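Local coordinates for tripartite terminase subunit 3 (Human herpesvirus 5, PDB 3N4P), which forms the nuclease-bearing large subunit of the terminase motor that probably cleaves viral DNA and drives it through the portal into empty capsids, at residues R75-A87 with Q91-L102. Sequence-based numbering, arbitrary orientation.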
ATOM      1  N   ARG B  75     -29.082 -25.290  12.392  1.00129.90           N
ATOM      2  CA  ARG B  75     -29.284 -23.915  12.835  1.00128.38           C
ATOM      3  C   ARG B  75     -28.641 -22.893  11.895  1.00123.35           C
ATOM      4  O   ARG B  75     -27.749 -23.225  11.091  1.00120.56           O
ATOM      5  CB  ARG B  75     -28.757 -23.750  14.279  1.00129.65           C
ATOM      6  CG  ARG B  75     -29.644 -22.913  15.212  1.00131.81           C
ATOM      7  CD  ARG B  75     -30.006 -23.689  16.500  1.00136.26           C
ATOM      8  NE  ARG B  75     -31.262 -23.217  17.095  1.00138.95           N
ATOM      9  CZ  ARG B  75     -32.159 -23.989  17.713  1.00143.78           C
ATOM     10  NH1 ARG B  75     -31.965 -25.297  17.833  1.00145.44           N
ATOM     11  NH2 ARG B  75     -33.266 -23.451  18.207  1.00146.43           N
ATOM     12  N   LYS B  76     -29.134 -21.659  11.992  1.00122.13           N
ATOM     13  CA  LYS B  76     -28.523 -20.513  11.337  1.00117.20           C
ATOM     14  C   LYS B  76     -27.218 -20.226  12.094  1.00114.18           C
ATOM     15  O   LYS B  76     -27.256 -19.804  13.260  1.00115.67           O
ATOM     16  CB  LYS B  76     -29.471 -19.289  11.363  1.00118.28           C
ATOM     17  CG  LYS B  76     -31.001 -19.578  11.194  1.00122.33           C
ATOM     18  CD  LYS B  76     -31.451 -19.738   9.720  1.00121.36           C
ATOM     19  CE  LYS B  76     -31.460 -21.198   9.274  1.00121.34           C
ATOM     20  NZ  LYS B  76     -32.300 -22.016  10.179  1.00126.44           N
ATOM     21  N   ALA B  77     -26.078 -20.502  11.451  1.00109.58           N
ATOM     22  CA  ALA B  77     -24.754 -20.235  12.043  1.00105.75           C
ATOM     23  C   ALA B  77     -23.958 -19.239  11.166  1.00100.16           C
ATOM     24  O   ALA B  77     -24.565 -18.356  10.542  1.00 99.51           O
ATOM     25  CB  ALA B  77     -23.981 -21.558  12.298  1.00106.65           C
ATOM     26  N   SER B  78     -22.626 -19.364  11.128  1.00 95.77           N
ATOM     27  CA  SER B  78     -21.766 -18.502  10.299  1.00 89.84           C
ATOM     28  C   SER B  78     -21.717 -18.906   8.807  1.00 85.72           C
ATOM     29  O   SER B  78     -22.564 -19.663   8.319  1.00 87.91           O
ATOM     30  CB  SER B  78     -20.348 -18.378  10.903  1.00 89.65           C
ATOM     31  OG  SER B  78     -19.947 -19.539  11.642  1.00 92.07           O
ATOM     32  N   GLY B  79     -20.731 -18.395   8.087  1.00 79.53           N
ATOM     33  CA  GLY B  79     -20.559 -18.734   6.690  1.00 74.41           C
ATOM     34  C   GLY B  79     -19.293 -19.535   6.445  1.00 71.11           C
ATOM     35  O   GLY B  79     -18.829 -20.252   7.327  1.00 73.06           O
ATOM     36  N   THR B  80     -18.715 -19.348   5.260  1.00 66.40           N
ATOM     37  CA  THR B  80     -17.599 -20.128   4.721  1.00 62.54           C
ATOM     38  C   THR B  80     -16.470 -19.169   4.326  1.00 56.42           C
ATOM     39  O   THR B  80     -16.678 -18.357   3.480  1.00 54.29           O
ATOM     40  CB  THR B  80     -18.123 -20.881   3.422  1.00 63.65           C
ATOM     41  OG1 THR B  80     -19.134 -21.873   3.767  1.00 67.06           O
ATOM     42  CG2 THR B  80     -16.973 -21.525   2.606  1.00 62.77           C
ATOM     43  N   GLY B  81     -15.284 -19.285   4.916  1.00 55.45           N
ATOM     44  CA  GLY B  81     -14.102 -18.449   4.594  1.00 50.52           C
ATOM     45  C   GLY B  81     -13.329 -18.994   3.399  1.00 49.92           C
ATOM     46  O   GLY B  81     -13.129 -20.170   3.320  1.00 52.36           O
ATOM     47  N   VAL B  82     -12.991 -18.138   2.437  1.00 47.29           N
ATOM     48  CA  VAL B  82     -12.135 -18.411   1.272  1.00 45.37           C
ATOM     49  C   VAL B  82     -11.025 -17.308   1.239  1.00 44.33           C
ATOM     50  O   VAL B  82     -11.307 -16.138   1.459  1.00 42.70           O
ATOM     51  CB  VAL B  82     -12.910 -18.345  -0.073  1.00 45.36           C
ATOM     52  CG1 VAL B  82     -12.151 -19.055  -1.204  1.00 42.26           C
ATOM     53  CG2 VAL B  82     -14.305 -18.944   0.068  1.00 44.63           C
ATOM     54  N   ALA B  83      -9.784 -17.717   0.993  1.00 43.79           N
ATOM     55  CA  ALA B  83      -8.676 -16.814   0.811  1.00 43.68           C
ATOM     56  C   ALA B  83      -7.776 -17.315  -0.296  1.00 44.68           C
ATOM     57  O   ALA B  83      -7.547 -18.527  -0.482  1.00 45.38           O
ATOM     58  CB  ALA B  83      -7.856 -16.670   2.116  1.00 42.98           C
ATOM     59  N   ALA B  84      -7.203 -16.337  -0.988  1.00 44.18           N
ATOM     60  CA  ALA B  84      -6.348 -16.572  -2.127  1.00 43.88           C
ATOM     61  C   ALA B  84      -5.135 -15.671  -1.981  1.00 43.34           C
ATOM     62  O   ALA B  84      -5.287 -14.430  -1.999  1.00 42.29           O
ATOM     63  CB  ALA B  84      -7.116 -16.253  -3.423  1.00 42.34           C
ATOM     64  N   VAL B  85      -3.957 -16.321  -1.852  1.00 45.33           N
ATOM     65  CA  VAL B  85      -2.641 -15.714  -1.631  1.00 45.54           C
ATOM     66  C   VAL B  85      -1.518 -16.213  -2.571  1.00 46.87           C
ATOM     67  O   VAL B  85      -1.601 -17.308  -3.136  1.00 48.88           O
ATOM     68  CB  VAL B  85      -2.181 -15.865  -0.166  1.00 48.17           C
ATOM     69  CG1 VAL B  85      -3.346 -15.593   0.819  1.00 45.60           C
ATOM     70  CG2 VAL B  85      -1.708 -17.218   0.043  1.00 50.71           C
ATOM     71  N   GLY B  86      -0.484 -15.379  -2.778  1.00 47.57           N
ATOM     72  CA  GLY B  86       0.656 -15.690  -3.659  1.00 47.52           C
ATOM     73  C   GLY B  86       1.888 -14.984  -3.087  1.00 50.16           C
ATOM     74  O   GLY B  86       1.749 -13.989  -2.359  1.00 48.88           O
ATOM     75  N   ALA B  87       3.071 -15.417  -3.475  1.00 49.27           N
ATOM     76  CA  ALA B  87       4.257 -14.835  -2.948  1.00 53.80           C
ATOM     77  C   ALA B  87       4.655 -13.566  -3.692  1.00 53.27           C
ATOM     78  O   ALA B  87       4.414 -13.420  -4.900  1.00 51.15           O
ATOM     79  CB  ALA B  87       5.366 -15.855  -2.917  1.00 54.59           C
ATOM     80  N   GLN B  91       7.483 -11.713   0.787  1.00 66.60           N
ATOM     81  CA  GLN B  91       6.147 -11.439   1.352  1.00 61.97           C
ATOM     82  C   GLN B  91       5.082 -12.305   0.742  1.00 58.96           C
ATOM     83  O   GLN B  91       5.311 -13.011  -0.245  1.00 57.76           O
ATOM     84  CB  GLN B  91       5.788  -9.967   1.195  1.00 60.53           C
ATOM     85  CG  GLN B  91       6.824  -9.039   1.976  1.00 66.38           C
ATOM     86  CD  GLN B  91       6.671  -7.574   1.628  1.00 67.09           C
ATOM     87  OE1 GLN B  91       6.873  -7.190   0.490  1.00 71.23           O
ATOM     88  NE2 GLN B  91       6.318  -6.756   2.600  1.00 64.09           N
ATOM     89  N   PHE B  92       3.904 -12.232   1.351  1.00 56.40           N
ATOM     90  CA  PHE B  92       2.711 -12.933   0.898  1.00 52.82           C
ATOM     91  C   PHE B  92       1.602 -11.979   0.766  1.00 50.81           C
ATOM     92  O   PHE B  92       1.306 -11.203   1.696  1.00 49.13           O
ATOM     93  CB  PHE B  92       2.404 -14.023   1.899  1.00 54.62           C
ATOM     94  CG  PHE B  92       3.644 -14.844   2.219  1.00 58.91           C
ATOM     95  CD1 PHE B  92       4.035 -15.889   1.381  1.00 64.97           C
ATOM     96  CD2 PHE B  92       4.445 -14.515   3.301  1.00 64.29           C
ATOM     97  CE1 PHE B  92       5.216 -16.651   1.633  1.00 66.23           C
ATOM     98  CE2 PHE B  92       5.654 -15.252   3.570  1.00 68.64           C
ATOM     99  CZ  PHE B  92       6.019 -16.344   2.708  1.00 68.65           C
ATOM    100  N   LEU B  93       0.992 -12.045  -0.404  1.00 48.28           N
ATOM    101  CA  LEU B  93       0.038 -11.081  -0.867  1.00 47.51           C
ATOM    102  C   LEU B  93      -1.379 -11.660  -0.891  1.00 42.90           C
ATOM    103  O   LEU B  93      -1.569 -12.758  -1.379  1.00 42.26           O
ATOM    104  CB  LEU B  93       0.455 -10.774  -2.279  1.00 49.29           C
ATOM    105  CG  LEU B  93       0.513  -9.330  -2.677  1.00 54.75           C
ATOM    106  CD1 LEU B  93       1.983  -9.109  -2.755  1.00 60.72           C
ATOM    107  CD2 LEU B  93      -0.034  -9.212  -4.015  1.00 58.74           C
ATOM    108  N   ILE B  94      -2.381 -10.958  -0.361  1.00 41.17           N
ATOM    109  CA  ILE B  94      -3.742 -11.540  -0.311  1.00 39.41           C
ATOM    110  C   ILE B  94      -4.441 -11.015  -1.541  1.00 39.22           C
ATOM    111  O   ILE B  94      -4.596  -9.784  -1.685  1.00 37.67           O
ATOM    112  CB  ILE B  94      -4.512 -11.117   0.948  1.00 38.83           C
ATOM    113  CG1 ILE B  94      -3.829 -11.675   2.168  1.00 40.72           C
ATOM    114  CG2 ILE B  94      -6.025 -11.597   0.937  1.00 39.50           C
ATOM    115  CD1 ILE B  94      -4.260 -10.870   3.318  1.00 39.48           C
ATOM    116  N   TYR B  95      -4.788 -11.942  -2.454  1.00 37.75           N
ATOM    117  CA  TYR B  95      -5.440 -11.577  -3.691  1.00 37.71           C
ATOM    118  C   TYR B  95      -6.970 -11.577  -3.633  1.00 36.39           C
ATOM    119  O   TYR B  95      -7.643 -10.912  -4.444  1.00 35.50           O
ATOM    120  CB  TYR B  95      -5.002 -12.559  -4.816  1.00 37.87           C
ATOM    121  CG  TYR B  95      -3.510 -12.373  -5.266  1.00 43.18           C
ATOM    122  CD1 TYR B  95      -3.077 -11.169  -5.824  1.00 44.80           C
ATOM    123  CD2 TYR B  95      -2.566 -13.381  -5.080  1.00 42.95           C
ATOM    124  CE1 TYR B  95      -1.766 -10.994  -6.245  1.00 46.71           C
ATOM    125  CE2 TYR B  95      -1.227 -13.254  -5.509  1.00 43.79           C
ATOM    126  CZ  TYR B  95      -0.846 -12.058  -6.096  1.00 49.49           C
ATOM    127  OH  TYR B  95       0.442 -11.884  -6.513  1.00 48.63           O
ATOM    128  N   GLY B  96      -7.526 -12.369  -2.724  1.00 36.75           N
ATOM    129  CA  GLY B  96      -8.957 -12.595  -2.699  1.00 37.57           C
ATOM    130  C   GLY B  96      -9.427 -13.044  -1.347  1.00 37.98           C
ATOM    131  O   GLY B  96      -8.657 -13.697  -0.595  1.00 38.93           O
ATOM    132  N   LEU B  97     -10.644 -12.604  -0.995  1.00 37.88           N
ATOM    133  CA  LEU B  97     -11.311 -13.002   0.265  1.00 39.21           C
ATOM    134  C   LEU B  97     -12.776 -13.186  -0.025  1.00 39.25           C
ATOM    135  O   LEU B  97     -13.375 -12.421  -0.798  1.00 41.31           O
ATOM    136  CB  LEU B  97     -11.157 -11.967   1.400  1.00 37.32           C
ATOM    137  CG  LEU B  97      -9.755 -11.596   1.883  1.00 38.46           C
ATOM    138  CD1 LEU B  97      -9.714 -10.223   2.650  1.00 35.67           C
ATOM    139  CD2 LEU B  97      -9.045 -12.728   2.727  1.00 38.90           C
ATOM    140  N   GLU B  98     -13.355 -14.254   0.504  1.00 40.55           N
ATOM    141  CA  GLU B  98     -14.798 -14.380   0.505  1.00 40.09           C
ATOM    142  C   GLU B  98     -15.222 -14.867   1.845  1.00 42.23           C
ATOM    143  O   GLU B  98     -14.541 -15.689   2.471  1.00 41.81           O
ATOM    144  CB  GLU B  98     -15.295 -15.334  -0.567  1.00 40.13           C
ATOM    145  CG  GLU B  98     -14.912 -14.970  -2.037  1.00 42.15           C
ATOM    146  CD  GLU B  98     -15.505 -13.648  -2.584  1.00 44.26           C
ATOM    147  OE1 GLU B  98     -16.303 -12.940  -1.921  1.00 44.50           O
ATOM    148  OE2 GLU B  98     -15.152 -13.304  -3.731  1.00 45.17           O
ATOM    149  N   HIS B  99     -16.407 -14.430   2.259  1.00 44.12           N
ATOM    150  CA  HIS B  99     -17.052 -14.963   3.433  1.00 45.92           C
ATOM    151  C   HIS B  99     -18.466 -15.162   2.964  1.00 47.65           C
ATOM    152  O   HIS B  99     -19.269 -14.227   2.882  1.00 47.60           O
ATOM    153  CB  HIS B  99     -16.991 -13.996   4.599  1.00 45.22           C
ATOM    154  CG  HIS B  99     -17.390 -14.611   5.907  1.00 51.36           C
ATOM    155  ND1 HIS B  99     -17.263 -13.946   7.107  1.00 48.12           N
ATOM    156  CD2 HIS B  99     -17.945 -15.817   6.202  1.00 52.37           C
ATOM    157  CE1 HIS B  99     -17.728 -14.709   8.083  1.00 52.80           C
ATOM    158  NE2 HIS B  99     -18.135 -15.853   7.563  1.00 53.12           N
ATOM    159  N   PHE B 100     -18.802 -16.401   2.672  1.00 49.94           N
ATOM    160  CA  PHE B 100     -20.066 -16.663   1.996  1.00 50.83           C
ATOM    161  C   PHE B 100     -21.154 -17.263   2.889  1.00 53.68           C
ATOM    162  O   PHE B 100     -20.887 -18.183   3.644  1.00 54.74           O
ATOM    163  CB  PHE B 100     -19.793 -17.548   0.789  1.00 51.72           C
ATOM    164  CG  PHE B 100     -21.048 -18.190   0.196  1.00 56.73           C
ATOM    165  CD1 PHE B 100     -21.708 -17.580  -0.844  1.00 55.31           C
ATOM    166  CD2 PHE B 100     -21.531 -19.391   0.686  1.00 58.03           C
ATOM    167  CE1 PHE B 100     -22.890 -18.172  -1.416  1.00 61.64           C
ATOM    168  CE2 PHE B 100     -22.698 -19.967   0.148  1.00 61.61           C
ATOM    169  CZ  PHE B 100     -23.360 -19.367  -0.910  1.00 61.04           C
ATOM    170  N   PHE B 101     -22.373 -16.713   2.783  1.00 54.14           N
ATOM    171  CA  PHE B 101     -23.570 -17.128   3.520  1.00 58.11           C
ATOM    172  C   PHE B 101     -24.641 -17.491   2.491  1.00 60.88           C
ATOM    173  O   PHE B 101     -24.885 -16.731   1.540  1.00 60.23           O
ATOM    174  CB  PHE B 101     -24.171 -15.994   4.371  1.00 57.97           C
ATOM    175  CG  PHE B 101     -23.249 -15.485   5.446  1.00 57.46           C
ATOM    176  CD1 PHE B 101     -23.379 -15.923   6.748  1.00 57.33           C
ATOM    177  CD2 PHE B 101     -22.257 -14.567   5.141  1.00 47.75           C
ATOM    178  CE1 PHE B 101     -22.514 -15.481   7.739  1.00 57.58           C
ATOM    179  CE2 PHE B 101     -21.373 -14.120   6.139  1.00 56.06           C
ATOM    180  CZ  PHE B 101     -21.498 -14.584   7.434  1.00 54.78           C
ATOM    181  N   LEU B 102     -25.293 -18.626   2.677  1.00 64.57           N
ATOM    182  CA  LEU B 102     -26.227 -19.108   1.671  1.00 67.86           C
ATOM    183  C   LEU B 102     -27.369 -18.094   1.394  1.00 70.32           C
ATOM    184  O   LEU B 102     -28.168 -17.786   2.284  1.00 73.08           O
ATOM    185  CB  LEU B 102     -26.806 -20.482   2.034  1.00 70.60           C
ATOM    186  CG  LEU B 102     -26.092 -21.423   3.002  1.00 72.27           C
ATOM    187  CD1 LEU B 102     -27.045 -22.562   3.411  1.00 76.94           C
ATOM    188  CD2 LEU B 102     -24.745 -21.947   2.481  1.00 70.68           C
TER
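With CG of His99 turned opposite its own backbone N (chi1 -168°) and that of Phe101 opposite its carbonyl carbon (chi1 -62°), the two rings gather around Gly79. The imidazole turns its CD2-NE2 edge to the peptide joining Gly79 and Thr80, while Phe101 lays a face over Gly79 CA, 4.1 Å from the ring centroid, in a CH-pi contact. CZ of Phe101 also sits above the rim of one imidazole face, and ND1 of His99 is hydrogen-bonded to the hydroxyl of Tyr224. From here strands 80-87 and 91-100 pair as an antiparallel beta hairpin within the mixed central sheet of the RNase H-like nuclease domain, between strands 62-67 and 204-211. A classic beta bulge interrupts the ladder: Ala84 O accepts from both Tyr95 N (2.6 Å) and Gly96 N (3.1 Å), each in the carbonyl plane. Past the bulge, Tyr95 CE2 lies 3.5 Å from Gly86 N, its ring resting obliquely along the Val85-Gly86 backbone, close in because Gly86 carries no CB on that side. Val82 CG2 meets Glu98 CB at 3.8 Å on the face covered by Met120 of helix 109-127; the bent Glu98 chain carries its carboxylate away to the backbone N of Tyr213 and Thr214. On the other face, Ala83 CB touches Leu97 CD2 (4.2 Å), and both residues touch Val261 of helix 256-267, whose first residue, the predicted nuclease residue Asp256, is touched by Ser78.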